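PDB 3E48: putative nucleoside-diphosphate-sugar epimerase from Staphylococcus aureus subsp. aureus, which is of unknown function but probably binds NAD(P) through a Rossmann-type domain, as sugar-nucleotide epimerases and their relatives do. Local coordinates for residues Glu61-Met66 against Tyr91-Ser96; Asp134-Arg139 against Asp189-Arg194; Tyr143-Lys148 against Ile172-Ile177; Tyr200-Lys205 against Thr272-Leu277. All coordinates share one frame; numbering follows the deposited sequence.

Interaction 1 of 4, residues Glu61-Met66 against Tyr91-Ser96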
# COMPACT_ATOMS: atom_id res chain seq x y z
N GLU B 61 -23.03 -13.18 1.61
CA GLU B 61 -23.82 -14.37 1.29
C GLU B 61 -22.96 -15.49 0.72
O GLU B 61 -23.08 -16.64 1.13
CB GLU B 61 -24.93 -14.02 0.30
CG GLU B 61 -26.03 -13.14 0.87
CD GLU B 61 -26.69 -13.77 2.09
OE1 GLU B 61 -27.04 -14.97 2.02
OE2 GLU B 61 -26.86 -13.07 3.11
N ALA B 62 -22.10 -15.16 -0.23
CA ALA B 62 -21.24 -16.14 -0.87
C ALA B 62 -20.27 -16.82 0.09
O ALA B 62 -19.90 -17.97 -0.12
CB ALA B 62 -20.46 -15.49 -2.01
N PHE B 63 -19.87 -16.11 1.14
CA PHE B 63 -18.92 -16.64 2.11
C PHE B 63 -19.54 -17.47 3.23
O PHE B 63 -18.81 -18.09 4.01
CB PHE B 63 -18.10 -15.49 2.73
CG PHE B 63 -17.07 -14.88 1.81
CD1 PHE B 63 -16.98 -15.25 0.46
CD2 PHE B 63 -16.19 -13.91 2.29
CE1 PHE B 63 -16.02 -14.66 -0.38
CE2 PHE B 63 -15.24 -13.33 1.46
CZ PHE B 63 -15.15 -13.70 0.12
N LYS B 64 -20.86 -17.49 3.33
CA LYS B 64 -21.52 -18.28 4.37
C LYS B 64 -21.11 -19.75 4.23
O LYS B 64 -21.19 -20.32 3.14
CB LYS B 64 -23.04 -18.16 4.28
CG LYS B 64 -23.57 -16.80 4.70
CD LYS B 64 -25.08 -16.72 4.57
CE LYS B 64 -25.60 -15.40 5.12
NZ LYS B 64 -27.08 -15.27 4.98
N GLY B 65 -20.66 -20.35 5.33
CA GLY B 65 -20.26 -21.74 5.28
C GLY B 65 -18.87 -22.03 4.73
O GLY B 65 -18.45 -23.18 4.70
N MSE B 66 -18.14 -21.00 4.29
CA MSE B 66 -16.80 -21.21 3.76
C MSE B 66 -15.74 -21.09 4.84
O MSE B 66 -15.90 -20.34 5.80
CB MSE B 66 -16.51 -20.20 2.64
CG MSE B 66 -17.49 -20.26 1.49
SE MSE B 66 -17.35 -21.94 0.51
CE MSE B 66 -18.81 -22.79 1.29
N TYR B 91 -14.77 -7.62 5.27
CA TYR B 91 -16.04 -7.50 5.96
C TYR B 91 -16.83 -8.80 5.90
O TYR B 91 -17.37 -9.26 6.92
CB TYR B 91 -16.88 -6.38 5.35
CG TYR B 91 -18.22 -6.20 6.01
CD1 TYR B 91 -19.31 -7.00 5.66
CD2 TYR B 91 -18.41 -5.23 7.00
CE1 TYR B 91 -20.54 -6.84 6.28
CE2 TYR B 91 -19.64 -5.06 7.62
CZ TYR B 91 -20.71 -5.87 7.25
OH TYR B 91 -21.94 -5.71 7.84
N ALA B 92 -16.92 -9.38 4.71
CA ALA B 92 -17.66 -10.62 4.52
C ALA B 92 -16.99 -11.80 5.21
O ALA B 92 -17.67 -12.68 5.74
CB ALA B 92 -17.83 -10.91 3.03
N ALA B 93 -15.66 -11.83 5.21
CA ALA B 93 -14.96 -12.92 5.86
C ALA B 93 -15.29 -12.92 7.35
O ALA B 93 -15.52 -13.97 7.95
CB ALA B 93 -13.44 -12.79 5.65
N LYS B 94 -15.34 -11.73 7.96
CA LYS B 94 -15.65 -11.63 9.38
C LYS B 94 -17.11 -11.97 9.67
O LYS B 94 -17.41 -12.75 10.57
CB LYS B 94 -15.35 -10.23 9.90
CG LYS B 94 -13.87 -9.90 9.98
CD LYS B 94 -13.65 -8.53 10.61
CE LYS B 94 -12.18 -8.27 10.88
NZ LYS B 94 -11.99 -6.94 11.52
N GLN B 95 -18.00 -11.38 8.89
CA GLN B 95 -19.43 -11.57 9.05
C GLN B 95 -19.84 -13.04 8.92
O GLN B 95 -20.61 -13.55 9.74
CB GLN B 95 -20.17 -10.74 7.99
CG GLN B 95 -21.63 -10.42 8.30
CD GLN B 95 -21.77 -9.44 9.46
OE1 GLN B 95 -21.03 -8.46 9.56
NE2 GLN B 95 -22.74 -9.69 10.33
N SER B 96 -19.32 -13.70 7.90
CA SER B 96 -19.69 -15.09 7.65
C SER B 96 -18.78 -16.16 8.26
O SER B 96 -19.00 -17.35 8.05
CB SER B 96 -19.85 -15.29 6.14
OG SER B 96 -20.93 -14.48 5.68
O HOH W 1 -21.16 -19.23 7.95
O HOH W 2 -18.07 -19.90 7.48

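Interaction 2 of 4, residues Asp134-Arg139 against Asp189-Arg194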
# COMPACT_ATOMS: atom_id res chain seq x y z
N ASP B 134 -6.64 -14.78 9.74
CA ASP B 134 -5.45 -15.48 9.28
C ASP B 134 -5.41 -15.36 7.75
O ASP B 134 -6.44 -15.48 7.09
CB ASP B 134 -5.50 -16.97 9.65
CG ASP B 134 -5.37 -17.21 11.15
OD1 ASP B 134 -4.82 -16.35 11.86
OD2 ASP B 134 -5.81 -18.29 11.61
N TYR B 135 -4.23 -15.11 7.19
CA TYR B 135 -4.14 -14.99 5.74
C TYR B 135 -2.77 -15.37 5.19
O TYR B 135 -1.78 -15.39 5.91
CB TYR B 135 -4.52 -13.57 5.28
CG TYR B 135 -3.52 -12.50 5.65
CD1 TYR B 135 -3.43 -12.02 6.96
CD2 TYR B 135 -2.63 -11.99 4.70
CE1 TYR B 135 -2.48 -11.05 7.30
CE2 TYR B 135 -1.69 -11.03 5.03
CZ TYR B 135 -1.61 -10.57 6.33
OH TYR B 135 -0.66 -9.63 6.66
N THR B 136 -2.76 -15.66 3.90
CA THR B 136 -1.55 -16.03 3.17
C THR B 136 -1.53 -15.07 1.99
O THR B 136 -2.46 -15.05 1.19
CB THR B 136 -1.64 -17.49 2.67
OG1 THR B 136 -1.84 -18.36 3.79
CG2 THR B 136 -0.37 -17.89 1.94
N TYR B 137 -0.48 -14.26 1.90
CA TYR B 137 -0.38 -13.30 0.82
C TYR B 137 0.57 -13.83 -0.25
O TYR B 137 1.77 -14.00 -0.02
CB TYR B 137 0.09 -11.95 1.37
CG TYR B 137 -0.23 -10.78 0.48
CD1 TYR B 137 0.63 -10.40 -0.55
CD2 TYR B 137 -1.44 -10.09 0.61
CE1 TYR B 137 0.30 -9.36 -1.42
CE2 TYR B 137 -1.78 -9.06 -0.26
CZ TYR B 137 -0.91 -8.70 -1.28
OH TYR B 137 -1.24 -7.69 -2.15
N VAL B 138 0.01 -14.10 -1.43
CA VAL B 138 0.78 -14.64 -2.54
C VAL B 138 1.00 -13.59 -3.61
O VAL B 138 0.05 -13.13 -4.23
CB VAL B 138 0.03 -15.84 -3.18
CG1 VAL B 138 0.86 -16.44 -4.30
CG2 VAL B 138 -0.29 -16.87 -2.11
N ARG B 139 2.25 -13.19 -3.83
CA ARG B 139 2.53 -12.19 -4.84
C ARG B 139 2.99 -12.89 -6.11
O ARG B 139 3.78 -13.83 -6.06
CB ARG B 139 3.59 -11.21 -4.32
CG ARG B 139 3.07 -10.36 -3.16
CD ARG B 139 4.18 -9.65 -2.38
NE ARG B 139 4.84 -8.61 -3.16
CZ ARG B 139 6.08 -8.71 -3.64
NH1 ARG B 139 6.79 -9.81 -3.42
NH2 ARG B 139 6.60 -7.70 -4.33
N ASP B 189 0.03 -26.29 6.02
CA ASP B 189 1.25 -25.96 6.74
C ASP B 189 1.99 -24.80 6.08
O ASP B 189 2.88 -24.20 6.68
CB ASP B 189 2.17 -27.18 6.83
CG ASP B 189 1.91 -28.01 8.06
OD1 ASP B 189 0.73 -28.35 8.31
OD2 ASP B 189 2.88 -28.33 8.78
N THR B 190 1.61 -24.49 4.85
CA THR B 190 2.23 -23.40 4.10
C THR B 190 1.49 -22.08 4.33
O THR B 190 1.95 -21.03 3.93
CB THR B 190 2.23 -23.68 2.59
OG1 THR B 190 0.88 -23.73 2.11
CG2 THR B 190 2.93 -24.99 2.28
N TRP B 191 0.33 -22.16 4.98
CA TRP B 191 -0.49 -20.98 5.23
C TRP B 191 0.12 -19.99 6.23
O TRP B 191 0.95 -20.36 7.06
CB TRP B 191 -1.88 -21.40 5.71
CG TRP B 191 -2.65 -22.24 4.73
CD1 TRP B 191 -2.20 -22.73 3.53
CD2 TRP B 191 -4.01 -22.66 4.85
NE1 TRP B 191 -3.21 -23.43 2.90
CE2 TRP B 191 -4.33 -23.40 3.69
CE3 TRP B 191 -5.00 -22.49 5.83
CZ2 TRP B 191 -5.59 -23.97 3.48
CZ3 TRP B 191 -6.26 -23.05 5.62
CH2 TRP B 191 -6.54 -23.78 4.45
N GLY B 192 -0.30 -18.73 6.13
CA GLY B 192 0.17 -17.71 7.06
C GLY B 192 1.50 -17.07 6.72
O GLY B 192 2.05 -16.30 7.50
N LYS B 193 2.03 -17.40 5.55
CA LYS B 193 3.30 -16.84 5.13
C LYS B 193 3.12 -15.99 3.87
O LYS B 193 2.07 -16.04 3.22
CB LYS B 193 4.29 -17.97 4.86
CG LYS B 193 5.73 -17.51 4.83
CD LYS B 193 6.17 -17.01 6.20
CE LYS B 193 7.19 -15.90 6.07
NZ LYS B 193 6.58 -14.71 5.40
N ARG B 194 4.13 -15.20 3.55
CA ARG B 194 4.11 -14.33 2.38
C ARG B 194 4.95 -15.01 1.31
O ARG B 194 6.08 -15.42 1.57
CB ARG B 194 4.71 -12.96 2.74
CG ARG B 194 4.39 -11.85 1.76
CD ARG B 194 4.95 -10.52 2.26
NE ARG B 194 4.58 -9.38 1.42
CZ ARG B 194 3.39 -8.79 1.43
NH1 ARG B 194 3.15 -7.77 0.62
NH2 ARG B 194 2.44 -9.20 2.26
O HOH W 3 0.22 -13.75 7.96

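Interaction 3 of 4, residues Tyr143-Lys148 against Ile172-Ile177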
# COMPACT_ATOMS: atom_id res chain seq x y z
N TYR B 143 2.59 -12.03 -16.02
CA TYR B 143 2.15 -13.13 -16.88
C TYR B 143 2.91 -13.21 -18.20
O TYR B 143 3.10 -12.19 -18.88
CB TYR B 143 0.67 -13.02 -17.24
CG TYR B 143 -0.30 -12.99 -16.09
CD1 TYR B 143 -0.27 -13.97 -15.09
CD2 TYR B 143 -1.30 -12.02 -16.03
CE1 TYR B 143 -1.21 -13.98 -14.07
CE2 TYR B 143 -2.24 -12.02 -15.02
CZ TYR B 143 -2.20 -13.01 -14.04
OH TYR B 143 -3.14 -13.02 -13.04
N MSE B 144 3.32 -14.41 -18.59
CA MSE B 144 4.00 -14.61 -19.87
C MSE B 144 2.94 -14.74 -20.96
O MSE B 144 3.16 -14.35 -22.10
CB MSE B 144 4.80 -15.92 -19.88
CG MSE B 144 6.15 -15.88 -19.23
SE MSE B 144 6.96 -17.64 -19.31
CE MSE B 144 8.46 -17.26 -18.14
N ASP B 145 1.80 -15.30 -20.58
CA ASP B 145 0.71 -15.57 -21.51
C ASP B 145 0.36 -14.50 -22.56
O ASP B 145 0.25 -14.81 -23.74
CB ASP B 145 -0.54 -15.97 -20.71
CG ASP B 145 -0.28 -17.15 -19.79
OD1 ASP B 145 0.54 -17.00 -18.85
OD2 ASP B 145 -0.87 -18.22 -19.99
N PRO B 146 0.21 -13.24 -22.14
CA PRO B 146 -0.13 -12.15 -23.08
C PRO B 146 0.83 -12.02 -24.27
O PRO B 146 0.45 -11.50 -25.32
CB PRO B 146 -0.10 -10.92 -22.19
CG PRO B 146 -0.55 -11.46 -20.86
CD PRO B 146 0.26 -12.73 -20.76
N LEU B 147 2.05 -12.50 -24.11
CA LEU B 147 3.04 -12.40 -25.18
C LEU B 147 2.65 -13.17 -26.44
O LEU B 147 3.00 -12.76 -27.54
CB LEU B 147 4.41 -12.88 -24.68
CG LEU B 147 5.04 -12.01 -23.58
CD1 LEU B 147 6.32 -12.64 -23.09
CD2 LEU B 147 5.29 -10.61 -24.13
N LYS B 148 1.93 -14.28 -26.29
CA LYS B 148 1.54 -15.06 -27.46
C LYS B 148 0.63 -14.32 -28.43
O LYS B 148 0.94 -14.20 -29.61
CB LYS B 148 0.89 -16.38 -27.03
CG LYS B 148 1.86 -17.40 -26.48
CD LYS B 148 1.19 -18.75 -26.25
CE LYS B 148 2.20 -19.82 -25.84
NZ LYS B 148 1.58 -21.15 -25.64
N ILE B 172 6.31 -15.08 -15.49
CA ILE B 172 5.89 -16.43 -15.10
C ILE B 172 4.55 -16.74 -15.78
O ILE B 172 3.74 -15.84 -16.01
CB ILE B 172 5.77 -16.53 -13.55
CG1 ILE B 172 5.42 -17.96 -13.14
CG2 ILE B 172 4.73 -15.54 -13.03
CD1 ILE B 172 5.48 -18.19 -11.64
N THR B 173 4.31 -18.01 -16.12
CA THR B 173 3.06 -18.38 -16.78
C THR B 173 1.92 -18.45 -15.77
O THR B 173 2.14 -18.59 -14.57
CB THR B 173 3.14 -19.78 -17.45
OG1 THR B 173 3.31 -20.79 -16.45
CG2 THR B 173 4.28 -19.85 -18.44
N ARG B 174 0.69 -18.33 -16.27
CA ARG B 174 -0.46 -18.42 -15.39
C ARG B 174 -0.50 -19.86 -14.88
O ARG B 174 -0.85 -20.10 -13.73
CB ARG B 174 -1.76 -18.11 -16.13
CG ARG B 174 -1.92 -16.66 -16.54
CD ARG B 174 -3.39 -16.30 -16.67
NE ARG B 174 -3.56 -14.92 -17.12
CZ ARG B 174 -3.59 -14.54 -18.39
NH1 ARG B 174 -3.47 -15.45 -19.36
NH2 ARG B 174 -3.71 -13.26 -18.70
N ASN B 175 -0.15 -20.80 -15.75
CA ASN B 175 -0.15 -22.20 -15.34
C ASN B 175 0.72 -22.41 -14.11
O ASN B 175 0.32 -23.09 -13.16
CB ASN B 175 0.36 -23.09 -16.48
CG ASN B 175 0.46 -24.55 -16.07
OD1 ASN B 175 -0.54 -25.18 -15.71
ND2 ASN B 175 1.67 -25.10 -16.13
N ASP B 176 1.92 -21.81 -14.11
CA ASP B 176 2.82 -21.95 -12.96
C ASP B 176 2.32 -21.23 -11.72
O ASP B 176 2.52 -21.71 -10.59
CB ASP B 176 4.23 -21.48 -13.32
CG ASP B 176 4.98 -22.48 -14.20
OD1 ASP B 176 4.58 -23.66 -14.24
OD2 ASP B 176 5.97 -22.08 -14.84
N ILE B 177 1.67 -20.08 -11.90
CA ILE B 177 1.13 -19.36 -10.75
C ILE B 177 0.08 -20.27 -10.13
O ILE B 177 0.05 -20.48 -8.92
CB ILE B 177 0.48 -18.03 -11.17
CG1 ILE B 177 1.58 -17.05 -11.60
CG2 ILE B 177 -0.36 -17.47 -10.02
CD1 ILE B 177 1.05 -15.81 -12.25
O HOH W 4 -0.05 -20.58 -18.68
O HOH W 5 -3.61 -18.24 -19.41

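Interaction 4 of 4, residues Tyr200-Lys205 against Thr272-Leu277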
# COMPACT_ATOMS: atom_id res chain seq x y z
N TYR B 200 11.22 -16.28 -14.51
CA TYR B 200 12.53 -15.87 -14.99
C TYR B 200 12.56 -14.38 -15.32
O TYR B 200 11.59 -13.83 -15.83
CB TYR B 200 12.93 -16.66 -16.24
CG TYR B 200 12.94 -18.16 -16.02
CD1 TYR B 200 11.79 -18.91 -16.22
CD2 TYR B 200 14.09 -18.80 -15.55
CE1 TYR B 200 11.77 -20.28 -15.95
CE2 TYR B 200 14.08 -20.17 -15.28
CZ TYR B 200 12.92 -20.90 -15.48
OH TYR B 200 12.89 -22.24 -15.19
N SER B 201 13.69 -13.74 -15.01
CA SER B 201 13.86 -12.32 -15.28
C SER B 201 14.59 -12.16 -16.61
O SER B 201 15.62 -12.79 -16.85
CB SER B 201 14.67 -11.64 -14.17
OG SER B 201 13.97 -11.64 -12.94
N TYR B 202 14.04 -11.30 -17.46
CA TYR B 202 14.60 -11.03 -18.77
C TYR B 202 14.68 -9.53 -18.99
O TYR B 202 13.75 -8.81 -18.64
CB TYR B 202 13.70 -11.59 -19.87
CG TYR B 202 13.37 -13.06 -19.78
CD1 TYR B 202 14.35 -14.03 -19.98
CD2 TYR B 202 12.06 -13.49 -19.55
CE1 TYR B 202 14.04 -15.39 -19.97
CE2 TYR B 202 11.74 -14.84 -19.54
CZ TYR B 202 12.73 -15.79 -19.75
OH TYR B 202 12.41 -17.12 -19.75
N ASP B 203 15.79 -9.05 -19.54
CA ASP B 203 15.87 -7.63 -19.84
C ASP B 203 15.11 -7.59 -21.17
O ASP B 203 14.86 -8.64 -21.76
CB ASP B 203 17.32 -7.17 -20.00
CG ASP B 203 18.06 -7.89 -21.11
OD1 ASP B 203 19.24 -7.56 -21.34
OD2 ASP B 203 17.47 -8.79 -21.75
N MSE B 204 14.73 -6.41 -21.64
CA MSE B 204 13.97 -6.35 -22.88
C MSE B 204 14.75 -6.81 -24.11
O MSE B 204 14.15 -7.18 -25.13
CB MSE B 204 13.43 -4.94 -23.10
CG MSE B 204 12.42 -4.50 -22.04
SE MSE B 204 10.90 -5.72 -21.86
CE MSE B 204 11.56 -6.85 -20.43
N LYS B 205 16.07 -6.81 -24.01
CA LYS B 205 16.91 -7.23 -25.13
C LYS B 205 16.80 -8.75 -25.29
O LYS B 205 16.67 -9.26 -26.41
CB LYS B 205 18.35 -6.82 -24.86
CG LYS B 205 19.22 -6.74 -26.11
CD LYS B 205 20.56 -6.09 -25.79
CE LYS B 205 20.39 -4.64 -25.34
NZ LYS B 205 19.79 -3.79 -26.40
N THR B 272 10.13 -21.83 -18.79
CA THR B 272 10.80 -20.70 -19.42
C THR B 272 9.91 -20.13 -20.52
O THR B 272 8.99 -20.79 -20.99
CB THR B 272 12.10 -21.13 -20.10
OG1 THR B 272 11.80 -22.02 -21.18
CG2 THR B 272 13.01 -21.84 -19.11
N LEU B 273 10.20 -18.90 -20.94
CA LEU B 273 9.41 -18.29 -22.00
C LEU B 273 9.59 -19.08 -23.31
O LEU B 273 8.63 -19.32 -24.04
CB LEU B 273 9.83 -16.83 -22.22
CG LEU B 273 9.14 -16.09 -23.37
CD1 LEU B 273 7.63 -16.15 -23.22
CD2 LEU B 273 9.60 -14.64 -23.37
N GLN B 274 10.83 -19.49 -23.58
CA GLN B 274 11.15 -20.25 -24.79
C GLN B 274 10.27 -21.50 -24.87
O GLN B 274 9.68 -21.80 -25.91
CB GLN B 274 12.62 -20.68 -24.78
CG GLN B 274 13.64 -19.57 -24.57
CD GLN B 274 13.95 -19.31 -23.10
OE1 GLN B 274 13.13 -18.76 -22.37
NE2 GLN B 274 15.14 -19.73 -22.67
N SER B 275 10.20 -22.22 -23.75
CA SER B 275 9.40 -23.43 -23.66
C SER B 275 7.91 -23.13 -23.82
O SER B 275 7.19 -23.86 -24.50
CB SER B 275 9.64 -24.11 -22.31
OG SER B 275 8.80 -25.23 -22.13
N PHE B 276 7.46 -22.06 -23.18
CA PHE B 276 6.07 -21.65 -23.24
C PHE B 276 5.63 -21.36 -24.67
O PHE B 276 4.55 -21.78 -25.10
CB PHE B 276 5.85 -20.42 -22.36
CG PHE B 276 4.45 -19.88 -22.40
CD1 PHE B 276 3.38 -20.66 -21.97
CD2 PHE B 276 4.20 -18.59 -22.88
CE1 PHE B 276 2.08 -20.16 -22.01
CE2 PHE B 276 2.91 -18.09 -22.92
CZ PHE B 276 1.84 -18.88 -22.48
N LEU B 277 6.46 -20.64 -25.41
CA LEU B 277 6.15 -20.30 -26.79
C LEU B 277 6.26 -21.52 -27.70
O LEU B 277 5.54 -21.63 -28.69
CB LEU B 277 7.09 -19.20 -27.28
CG LEU B 277 7.02 -17.86 -26.54
CD1 LEU B 277 8.06 -16.92 -27.11
CD2 LEU B 277 5.62 -17.27 -26.66
O HOH W 6 14.62 -18.44 -19.63

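Interaction 1 of 4, residues Glu61-Met66 against Tyr91-Ser96
Phe63 and Ala92 make the tight part of this contact between the C-terminal ends of helices 56-63 and 84-96. CD2 of the Phe63 ring lies 3.5 Å from Ala92 CB. The backbone N of Ala93 meets the edge of the same ring, near its plane, 3.6 Å from CD2. Phe63 CB points toward helix 84-96, and CG is anti to the carbonyl carbon (chi1 -73°). Ser96 packs against the base of this side chain, with its CB 3.8 Å from Phe63 CB. Its hydroxyl reaches back to helix 56-63, where OG is hydrogen-bonded to Val60 O. The other side is loose and wet. No direct hydrogen bond joins the two segments. One water takes the N-H of Gly65 and donates to Ser96 O, at 2.9 Å from Gly65 N and from Ser96 O. Lys64 gives only its CG to Ser96 OG, at 3.6 Å. Its extended chain then leads off to a salt bridge with Glu61, where Lys64 NZ is 2.9 Å from OE2. A type II turn from Phe63 to Met66 follows, with Gly65 at positive phi. The arrangement is two neighbouring helices of a Rossmann-type alpha/beta domain, packed through alanines, a serine and one aromatic ring.

Interaction 2 of 4, residues Asp134-Arg139 against Asp189-Arg194
Thr136 OG1 receives the backbone N-H of Gly192, 2.8 Å from Gly192 N and nearly straight at 163°, though the exact place of OG1 is less certain. This joins strand 134-143 to the loop that leads into strand 194-203. Tyr137 N gives a weak bond to Lys193 O at 3.4 Å. Two carbonyls also meet CA-H groups: Gly192 CA is 3.2 Å from Tyr135 O, and Arg194 CA is 3.4 Å from Tyr137 O. A water donates to both Tyr135 O and Gly192 O. Arg194 contributes much of the contact. Its CG is anti to the backbone N (chi1 -163°), and the chain runs extended to NE beside Tyr137. The guanidinium lies flat on the Tyr137 ring, planes 8° apart and centres 4.5 Å apart. Arg139 comes close as well, with CD 3.7 Å from Arg194 NH1. Arg194 NH2 is hydrogen-bonded to Ser125 OG, and Trp191 NE1 to Ile184 O. Arg139 NE forms a salt bridge with Asp109, and its NH2 bonds to Gln257. Arg139 NE and Arg194 NH1 are 4.2 Å apart. Asp109, which also makes a long, weak ion pair with Arg194, would be expected to ease this repulsion between like charges.

Interaction 3 of 4, residues Tyr143-Lys148 against Ile172-Ile177
Tyr143 and Arg174 make the aromatic part of the contact. The two side chains cross at about a right angle, and Arg174 NE sits over the centre of the ring face. The cation-pi distance from Arg174 CZ to the ring centroid is 4.3 Å, and CD adds a CH-pi contact on the same face. The two planes are 49° apart. Apolar contacts come in two places. Ile177 CD1 touches the ring edge at Tyr143 CE1, 3.4 Å away. Apart from it, Met144 SE rests on Thr173 CG2 at 3.6 Å. All three hydrogen bonds have backbone N-H donors. Met144 N donates to Ile172 O over 3.0 Å, where strands 134-143 and 168-172 pair in parallel at Tyr143 and Ile172. Asp145 CG is anti to its carbonyl carbon (chi1 -55°), and OD1 accepts from Arg174 N at 2.9 Å. Thr173 OG1 caps helix 174-186, accepting from Asp176 N. The salt bridge is long: Asp145 OD2 is 3.9 Å from Arg174 NH1, and a water bridges OD2 and NH1. Asp145 thus takes Arg174 N directly and Asn175 N through a second water. The helix end and Arg174 would both favour the charged carboxylate. Arg174 NE is buried without a hydrogen-bond partner and has the ring face instead.

Interaction 4 of 4, residues Tyr200-Lys205 against Thr272-Leu277
Tyr200 and Tyr202 reach from strand 194-203 to Thr272, the N-cap of helix 273-277, and to the first residues of that helix. They are two residues apart on the strand, so both rings leave the same side of it. Both CB bonds point toward helix 273-277, and in each residue CG is anti to the carbonyl carbon (chi1 -58° in Tyr200). Tyr200 presents a face. Thr272 CG2 lies over it in a CH-pi contact, 4.1 Å from the ring centroid. The ring also meets the backbone, with Tyr200 CE1 3.6 Å from Thr272 N. Its hydroxyl goes on to the carbonyl of Pro270. Tyr202 instead uses its far end. Leu273 CB packs at 3.8 Å from Tyr202 CE2, the two side chains crossing at a slant. The Gln274 chain is bent at chi2; its amide plane and the Tyr202 ring are 79° apart. Its OE1 and Tyr202 OH share a water, which lies at the ring edge, 2.6 Å from OH. Thr272 OG1 accepts from Ser275 N at 3.0 Å, while its methyl meets Tyr200. The first N-H of the helix, Leu273 N, donates to Tyr202 OH over 3.1 Å, almost straight at 173°.

From the N terminus, interaction 1 comes first. It closes a short loop between helices 56-63 and 84-96, which contains strand 68-71. Interaction 2 opens next, on strand 134-143, and closes after helix 174-186, at the start of strand 194-203. Interaction 3 lies within that span: it joins the end of strand 134-143 to the start of helix 174-186. Interaction 4 follows in series and links the end of strand 194-203 to helix 273-277, near the C terminus. No loops cross. Interactions 3 and 4 touch, since Phe276 packs on Asp145 and Thr173. Interactions 2 and 4 reach neighbouring strands of one sheet. Interaction 1 is far from interaction 4, with centres about 40 Å apart.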